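Local coordinates for aldo-keto reductase 1 (Coptotermes gestroi, PDB 5KET), which binds NADP in a TIM-barrel fold and probably reduces carbonyl compounds with it, as other aldo-keto reductases do, at residues Pro247-Val253 with Pro264-Leu268. Residues are numbered along the deposited sequence; the frame is centred on the assembly and turned at random.
Sequences PLTDPVV and PAQVL. With NAP (NADP nicotinamide-adenine-dinucleotide phosphate), chain C.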
loop_
_atom_site.group_PDB
_atom_site.type_symbol
_atom_site.label_atom_id
_atom_site.label_comp_id
_atom_site.label_asym_id
_atom_site.label_seq_id
_atom_site.Cartn_x
_atom_site.Cartn_y
_atom_site.Cartn_z
ATOM N N PRO A 247 18.395 -1.343 2.323
ATOM C CA PRO A 247 18.518 -0.223 3.284
ATOM C C PRO A 247 18.665 -0.667 4.734
ATOM O O PRO A 247 18.948 0.182 5.594
ATOM C CB PRO A 247 17.214 0.562 3.071
ATOM C CG PRO A 247 16.268 -0.431 2.468
ATOM C CD PRO A 247 17.081 -1.395 1.677
ATOM N N LEU A 248 18.476 -1.939 5.047
ATOM C CA LEU A 248 18.816 -2.425 6.370
ATOM C C LEU A 248 20.280 -2.823 6.492
ATOM O O LEU A 248 20.775 -2.974 7.617
ATOM C CB LEU A 248 17.946 -3.627 6.733
ATOM C CG LEU A 248 16.444 -3.447 6.502
ATOM C CD1 LEU A 248 15.845 -4.772 6.154
ATOM C CD2 LEU A 248 15.810 -2.838 7.717
ATOM N N THR A 249 20.985 -2.995 5.379
ATOM C CA THR A 249 22.419 -3.240 5.428
ATOM C C THR A 249 23.234 -1.968 5.305
ATOM O O THR A 249 24.449 -2.020 5.498
ATOM C CB THR A 249 22.862 -4.199 4.314
ATOM O OG1 THR A 249 22.908 -3.496 3.059
ATOM C CG2 THR A 249 21.909 -5.383 4.243
ATOM N N ASP A 250 22.599 -0.845 4.981
ATOM C CA ASP A 250 23.339 0.389 4.742
ATOM C C ASP A 250 24.051 0.824 6.026
ATOM O O ASP A 250 23.440 0.837 7.100
ATOM C CB ASP A 250 22.413 1.498 4.251
ATOM C CG ASP A 250 23.163 2.749 3.829
ATOM O OD1 ASP A 250 23.983 3.263 4.617
ATOM O OD2 ASP A 250 22.942 3.207 2.689
ATOM N N PRO A 251 25.336 1.170 5.945
ATOM C CA PRO A 251 26.068 1.552 7.165
ATOM C C PRO A 251 25.510 2.794 7.829
ATOM O O PRO A 251 25.547 2.899 9.068
ATOM C CB PRO A 251 27.504 1.788 6.671
ATOM C CG PRO A 251 27.563 1.289 5.286
ATOM C CD PRO A 251 26.214 0.925 4.798
ATOM N N VAL A 252 25.002 3.743 7.044
ATOM C CA VAL A 252 24.375 4.928 7.621
ATOM C C VAL A 252 23.263 4.521 8.576
ATOM O O VAL A 252 23.242 4.944 9.738
ATOM C CB VAL A 252 23.857 5.863 6.513
ATOM C CG1 VAL A 252 22.796 6.803 7.069
ATOM C CG2 VAL A 252 25.021 6.646 5.897
ATOM N N VAL A 253 22.357 3.652 8.123
ATOM C CA VAL A 253 21.229 3.318 8.984
ATOM C C VAL A 253 21.678 2.483 10.178
ATOM O O VAL A 253 21.115 2.602 11.276
ATOM C CB VAL A 253 20.118 2.605 8.190
ATOM C CG1 VAL A 253 18.831 2.592 9.005
ATOM C CG2 VAL A 253 19.888 3.281 6.835
ATOM N N PRO A 264 17.757 -1.520 12.623
ATOM C CA PRO A 264 17.691 -0.867 11.313
ATOM C C PRO A 264 16.278 -0.718 10.764
ATOM O O PRO A 264 15.918 0.348 10.250
ATOM C CB PRO A 264 18.514 -1.798 10.407
ATOM C CG PRO A 264 19.308 -2.614 11.295
ATOM C CD PRO A 264 18.784 -2.572 12.670
ATOM N N ALA A 265 15.475 -1.782 10.858
ATOM C CA ALA A 265 14.107 -1.709 10.361
ATOM C C ALA A 265 13.343 -0.575 11.033
ATOM O O ALA A 265 12.641 0.191 10.367
ATOM C CB ALA A 265 13.391 -3.041 10.563
ATOM N N GLN A 266 13.480 -0.444 12.351
ATOM C CA GLN A 266 12.762 0.624 13.033
ATOM C C GLN A 266 13.327 1.996 12.713
ATOM O O GLN A 266 12.582 2.984 12.726
ATOM C CB GLN A 266 12.790 0.408 14.536
ATOM C CG GLN A 266 12.498 -0.995 14.968
ATOM C CD GLN A 266 13.221 -1.312 16.247
ATOM O OE1 GLN A 266 14.433 -1.316 16.272
ATOM N NE2 GLN A 266 12.489 -1.549 17.323
ATOM N N VAL A 267 14.631 2.091 12.455
ATOM C CA VAL A 267 15.168 3.357 11.985
ATOM C C VAL A 267 14.516 3.739 10.663
ATOM O O VAL A 267 14.026 4.860 10.490
ATOM C CB VAL A 267 16.696 3.298 11.852
ATOM C CG1 VAL A 267 17.260 4.714 11.816
ATOM C CG2 VAL A 267 17.307 2.502 12.990
ATOM N N LEU A 268 14.462 2.788 9.728
ATOM C CA LEU A 268 13.895 3.074 8.417
ATOM C C LEU A 268 12.420 3.451 8.505
ATOM O O LEU A 268 11.951 4.334 7.777
ATOM C CB LEU A 268 14.067 1.870 7.493
ATOM C CG LEU A 268 15.508 1.483 7.196
ATOM C CD1 LEU A 268 15.532 0.289 6.288
ATOM C CD2 LEU A 268 16.205 2.651 6.550
HETATM P PA NAP C . 8.604 -4.417 3.437
HETATM O O1A NAP C . 7.451 -4.768 4.365
HETATM O O2A NAP C . 9.380 -3.323 3.588
HETATM O O5B NAP C . 9.493 -5.828 3.237
HETATM C C5B NAP C . 8.933 -6.802 4.084
HETATM C C4B NAP C . 9.886 -7.989 4.008
HETATM O O4B NAP C . 10.914 -7.791 4.951
HETATM C C3B NAP C . 9.172 -9.343 4.272
HETATM O O3B NAP C . 9.747 -10.328 3.465
HETATM C C2B NAP C . 9.517 -9.650 5.750
HETATM O O2B NAP C . 9.872 -10.942 5.971
HETATM C C1B NAP C . 10.759 -8.713 6.025
HETATM N N9A NAP C . 10.585 -7.951 7.256
HETATM C C8A NAP C . 9.394 -7.404 7.769
HETATM N N7A NAP C . 9.585 -6.761 8.944
HETATM C C5A NAP C . 10.961 -6.903 9.200
HETATM C C6A NAP C . 11.774 -6.455 10.251
HETATM N N6A NAP C . 11.245 -5.738 11.294
HETATM N N1A NAP C . 13.117 -6.720 10.276
HETATM C C2A NAP C . 13.590 -7.448 9.198
HETATM N N3A NAP C . 12.942 -7.942 8.124
HETATM C C4A NAP C . 11.595 -7.642 8.156
HETATM O O3 NAP C . 7.855 -4.116 2.039
HETATM P PN NAP C . 6.697 -5.073 1.564
HETATM O O1N NAP C . 6.499 -6.317 2.316
HETATM O O2N NAP C . 6.633 -5.013 0.059
HETATM O O5D NAP C . 5.252 -4.116 1.943
HETATM C C5D NAP C . 4.241 -5.011 1.989
HETATM C C4D NAP C . 2.968 -4.255 2.131
HETATM O O4D NAP C . 3.051 -3.153 1.225
HETATM C C3D NAP C . 1.889 -5.195 1.569
HETATM O O3D NAP C . 1.200 -5.782 2.587
HETATM C C2D NAP C . 0.954 -4.258 0.872
HETATM O O2D NAP C . 0.024 -3.778 1.748
HETATM C C1D NAP C . 1.853 -3.070 0.478
HETATM N N1N NAP C . 2.080 -3.257 -0.978
HETATM C C2N NAP C . 1.407 -2.453 -1.848
HETATM C C3N NAP C . 1.570 -2.619 -3.202
HETATM C C7N NAP C . 0.849 -1.730 -4.093
HETATM O O7N NAP C . -0.035 -0.945 -3.703
HETATM N N7N NAP C . 1.177 -1.787 -5.428
HETATM C C4N NAP C . 2.409 -3.625 -3.711
HETATM C C5N NAP C . 3.070 -4.440 -2.816
HETATM C C6N NAP C . 2.909 -4.268 -1.454
HETATM P P2B NAP C . 8.827 -11.992 6.971
HETATM O O1X NAP C . 7.561 -11.900 6.132
HETATM O O2X NAP C . 9.522 -13.322 7.078
HETATM O O3X NAP C . 8.679 -11.093 8.197
#
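L268 reaches from the helix 264-273 to P247 and L248, in the turn before the helix 251-260, and to V253 on the first turn of that helix. Its CB holds CG on the side of the backbone N, anti to the carbonyl carbon (chi1 -63°), which sets the fork between L248 and V253. CG then lies 3.9 Å from V253 CG1, and the two methyls part company. CD1 meets L248 CD2 at 3.4 Å and also touches P247, at its ring CB and at its carbonyl O. CD2 goes to the valine, 3.6 Å from V253 CG1 and close to CG2 as well, the two side chains crossing at about a right angle. V253 CG1, anti to its own backbone N (chi1 -165°), also packs on V267 CB at 3.6 Å. The same L248 CD2 also lies over the backbone N and CA of A265, 3.7 Å from A265 CB and 4.0 Å from P264 CB. That A265 CB comes within 3.5 Å of N6A of the NADP adenine. With an alanine at L268 both methyls go, which would probably open a gap among P247, L248 and V253. Both helices lie between strands 216-220 and 278-279, the last two of the (beta/alpha)8 barrel. Side chain meets side chain only carbon to carbon, so shape and exclusion of water, rather than polar pairing, hold the turn to a helix bordering the cofactor pocket.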